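Local coordinates for protein CyaB (PDB 3R5G) that probably makes cyclic AMP from ATP through its class III adenylyl cyclase catalytic domain, the part of a longer membrane protein described here, at residues Gly19-Glu22 and Leu23-Glu26; Asp77-Ala80 and Ala81-Gly85. All coordinates share one frame; numbering follows the deposited sequence.

Overall arrangement
Contact 1 (G19-E26) comes first along the chain, on the short helix 20-24 that follows strand 6-18; contact 2 (D77-G85) comes later, near the start of the long helix 74-100. Both belong to the nucleotide cyclase catalytic domain, in which helices pack on a mixed beta sheet. Their centres stand 29 Å apart, on opposite sides of the chain's centre, and their nearest atoms are about 16 Å apart, so neither touches the other. What they share is helix 29-50, which packs against both. Contact 1 faces the second subunit, whereas contact 2 is buried within its own chain: one belongs to the dimer interface, the other to the subunit's own core.

Contact 1 of 2, residues Gly19-Glu22 and Leu23-Glu26; sequences GFTE and LSEE
S24 turns its hydroxyl back onto the preceding turn, where OG donates a hydrogen bond of 2.6 Å to the carbonyl O of T21. A chi1 of 73° tucks OG in next to both the N and the C of its own backbone, and this brings it to the T21 carbonyl oxygen, only modestly tilted from that group's plane. The same oxygen also takes weak bonds from the backbone N atoms of S24 and E25. S24 N makes its better bond to F20 O at 2.9 Å, while E25 N comes to E22 O from above the carbonyl plane, at 3.0 Å. At the start of the turn, L23 N reaches G19 O at 3.1 Å along a nearly straight path. G19 is the N-cap residue, and its positive phi of 102° is one that glycine accepts readily.

The bonds change from i to i+4 at G19 and F20 to i to i+3 at E22, as a single helical turn winds out into loop. This is the short helix 20-24 after strand 6-18 of the cyclase catalytic domain. On its buried side, the ring of F20 and the branched end of L23 cross at a slant, CD1 of F20 lying 4.2 Å from CD2 of L23. F20 has its ring anti to the backbone N (chi1 -175°), directed to L32 and L35 of helix 29-50; L23 also packs on L35.

Farther out lies the second subunit. T21 OG1 is hydrogen-bonded to N140 ND2 of that subunit, and E25 OE2 accepts from R137 N of the same partner chain. F20 also packs on I135 of the second subunit, and S24 on its G136.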
loop_
_atom_site.group_PDB
_atom_site.type_symbol
_atom_site.label_atom_id
_atom_site.label_comp_id
_atom_site.label_asym_id
_atom_site.label_seq_id
_atom_site.Cartn_x
_atom_site.Cartn_y
_atom_site.Cartn_z
ATOM N N GLY A 19 -6.361 14.790 -1.285
ATOM C CA GLY A 19 -6.140 16.009 -0.521
ATOM C C GLY A 19 -5.428 15.748 0.806
ATOM O O GLY A 19 -4.833 16.683 1.417
ATOM N N PHE A 20 -5.466 14.516 1.307
ATOM C CA PHE A 20 -4.899 14.245 2.629
ATOM C C PHE A 20 -3.398 14.454 2.708
ATOM O O PHE A 20 -2.895 14.948 3.686
ATOM C CB PHE A 20 -5.199 12.803 3.083
ATOM C CG PHE A 20 -4.738 12.532 4.448
ATOM C CD1 PHE A 20 -5.437 13.007 5.505
ATOM C CD2 PHE A 20 -3.555 11.819 4.666
ATOM C CE1 PHE A 20 -4.995 12.793 6.801
ATOM C CE2 PHE A 20 -3.105 11.570 5.925
ATOM C CZ PHE A 20 -3.829 12.040 7.009
ATOM N N THR A 21 -2.677 14.052 1.678
ATOM C CA THR A 21 -1.209 14.179 1.788
ATOM C C THR A 21 -0.788 15.647 1.961
ATOM O O THR A 21 0.072 15.943 2.766
ATOM C CB THR A 21 -0.477 13.494 0.677
ATOM O OG1 THR A 21 -0.826 12.092 0.721
ATOM C CG2 THR A 21 1.039 13.735 0.945
ATOM N N GLU A 22 -1.454 16.538 1.231
ATOM C CA GLU A 22 -1.237 18.002 1.296
ATOM C C GLU A 22 -1.537 18.454 2.723
ATOM O O GLU A 22 -0.707 19.123 3.394
ATOM C CB GLU A 22 -2.188 18.665 0.277
ATOM C CG GLU A 22 -1.896 18.265 -1.186
ATOM C CD GLU A 22 -2.663 16.979 -1.747
ATOM O OE1 GLU A 22 -2.807 15.909 -1.082
ATOM O OE2 GLU A 22 -3.081 17.048 -2.930
ATOM N N LEU A 23 -2.681 18.010 3.223
ATOM C CA LEU A 23 -3.092 18.327 4.595
ATOM C C LEU A 23 -2.066 17.862 5.640
ATOM O O LEU A 23 -1.840 18.506 6.684
ATOM C CB LEU A 23 -4.463 17.697 4.855
ATOM C CG LEU A 23 -5.114 18.058 6.200
ATOM C CD1 LEU A 23 -5.761 19.498 6.179
ATOM C CD2 LEU A 23 -6.098 16.979 6.674
ATOM N N SER A 24 -1.428 16.724 5.379
ATOM C CA SER A 24 -0.462 16.213 6.366
ATOM C C SER A 24 0.827 17.045 6.457
ATOM O O SER A 24 1.581 16.900 7.430
ATOM C CB SER A 24 -0.108 14.756 6.074
ATOM O OG SER A 24 0.732 14.636 4.942
ATOM N N GLU A 25 1.073 17.856 5.432
ATOM C CA GLU A 25 2.209 18.773 5.386
ATOM C C GLU A 25 1.872 20.193 5.939
ATOM O O GLU A 25 2.676 21.104 5.773
ATOM C CB GLU A 25 2.786 18.872 3.964
ATOM C CG GLU A 25 3.269 17.492 3.404
ATOM C CD GLU A 25 4.421 16.894 4.216
ATOM O OE1 GLU A 25 5.220 17.656 4.771
ATOM O OE2 GLU A 25 4.474 15.649 4.339
ATOM N N GLU A 26 0.710 20.393 6.542
ATOM C CA GLU A 26 0.402 21.740 7.062
ATOM C C GLU A 26 -0.380 21.778 8.382
ATOM O O GLU A 26 -0.468 22.827 9.036
ATOM C CB GLU A 26 -0.273 22.579 5.973
ATOM C CG GLU A 26 -1.656 22.124 5.648
ATOM C CD GLU A 26 -2.293 22.842 4.466
ATOM O OE1 GLU A 26 -1.696 22.888 3.360
ATOM O OE2 GLU A 26 -3.444 23.312 4.632
#

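Contact 2 of 2, residues Asp77-Ala80 and Ala81-Gly85; sequences DAVA and AVSMG
V79 O is gripped twice by S83, at 2.9 Å by the backbone N and at 2.7 Å by the hydroxyl OG. The two donors come from opposite faces of the carbonyl plane, with OG well above it. A chi1 of -59° swings OG beside its own backbone N and back along the helix, where it also lies 3.7 Å from CG1 of V79.

The regular i to i+4 ladder of helix 74-100 runs on both sides of this doubled rung: A81 N to D77 O, V82 N to A78 O at 3.0 Å and an N-H...O angle of 172°, and M84 N to A80 O at 2.8 Å. The more enclosed side faces the sheet: the two alanines A80 and A81, and the longer M84, all touch F66 of strand 61-66, and M84 continues onto I46, A47 and Y50 of helix 29-50. Another face, with A78, V79 and V82, lies against I164 of helix 158-164; here V79 is the looser member, partly exposed and backed by V167, whereas S83 is buried among Y50, I168 and L197.

The carboxylate of D77 has its partners before the helix: OD2 is hydrogen-bonded to T71 OG1 and OD1 to Q72 N. For S83, bonding to V79 O gives the hydroxyl an acceptor inside its own helix, which is consistent with a polar side chain lying buried among largely apolar neighbours.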
loop_
_atom_site.group_PDB
_atom_site.type_symbol
_atom_site.label_atom_id
_atom_site.label_comp_id
_atom_site.label_asym_id
_atom_site.label_seq_id
_atom_site.Cartn_x
_atom_site.Cartn_y
_atom_site.Cartn_z
ATOM N N ASP A 77 -22.212 -10.338 -1.455
ATOM C CA ASP A 77 -20.928 -9.830 -0.968
ATOM C C ASP A 77 -20.556 -8.551 -1.771
ATOM O O ASP A 77 -20.075 -7.586 -1.201
ATOM C CB ASP A 77 -19.770 -10.873 -1.070
ATOM C CG ASP A 77 -19.912 -12.070 -0.140
ATOM O OD1 ASP A 77 -20.649 -12.015 0.848
ATOM O OD2 ASP A 77 -19.248 -13.061 -0.405
ATOM N N ALA A 78 -20.762 -8.631 -3.059
ATOM C CA ALA A 78 -20.464 -7.455 -3.930
ATOM C C ALA A 78 -21.425 -6.319 -3.661
ATOM O O ALA A 78 -20.959 -5.150 -3.575
ATOM C CB ALA A 78 -20.550 -7.877 -5.399
ATOM N N VAL A 79 -22.731 -6.601 -3.555
ATOM C CA VAL A 79 -23.664 -5.536 -3.205
ATOM C C VAL A 79 -23.251 -4.906 -1.854
ATOM O O VAL A 79 -23.324 -3.681 -1.678
ATOM C CB VAL A 79 -25.073 -6.060 -3.136
ATOM C CG1 VAL A 79 -26.059 -5.044 -2.557
ATOM C CG2 VAL A 79 -25.474 -6.412 -4.586
ATOM N N ALA A 80 -22.877 -5.752 -0.851
ATOM C CA ALA A 80 -22.494 -5.184 0.420
ATOM C C ALA A 80 -21.259 -4.244 0.352
ATOM O O ALA A 80 -21.247 -3.109 0.927
ATOM C CB ALA A 80 -22.226 -6.345 1.434
ATOM N N ALA A 81 -20.248 -4.673 -0.471
ATOM C CA ALA A 81 -19.037 -3.878 -0.557
ATOM C C ALA A 81 -19.416 -2.533 -1.229
ATOM O O ALA A 81 -18.922 -1.525 -0.820
ATOM C CB ALA A 81 -18.024 -4.593 -1.468
ATOM N N VAL A 82 -20.134 -2.569 -2.332
ATOM C CA VAL A 82 -20.413 -1.264 -3.028
ATOM C C VAL A 82 -21.327 -0.391 -2.199
ATOM O O VAL A 82 -21.161 0.848 -2.207
ATOM C CB VAL A 82 -20.974 -1.615 -4.383
ATOM C CG1 VAL A 82 -21.334 -0.348 -5.257
ATOM C CG2 VAL A 82 -19.876 -2.329 -5.200
ATOM N N SER A 83 -22.315 -0.995 -1.524
ATOM C CA SER A 83 -23.229 -0.237 -0.656
ATOM C C SER A 83 -22.451 0.373 0.460
ATOM O O SER A 83 -22.735 1.525 0.849
ATOM C CB SER A 83 -24.381 -1.151 -0.131
ATOM O OG SER A 83 -25.107 -1.676 -1.237
ATOM N N MET A 84 -21.437 -0.324 1.026
ATOM C CA MET A 84 -20.568 0.262 2.023
ATOM C C MET A 84 -19.862 1.493 1.454
ATOM O O MET A 84 -19.808 2.569 2.092
ATOM C CB MET A 84 -19.623 -0.841 2.449
ATOM C CG MET A 84 -18.595 -0.331 3.427
ATOM S SD MET A 84 -17.146 -1.352 3.673
ATOM C CE MET A 84 -16.408 -1.038 2.020
ATOM N N GLY A 85 -19.368 1.361 0.225
ATOM C CA GLY A 85 -18.700 2.537 -0.366
ATOM C C GLY A 85 -19.633 3.719 -0.567
ATOM O O GLY A 85 -19.213 4.848 -0.273
#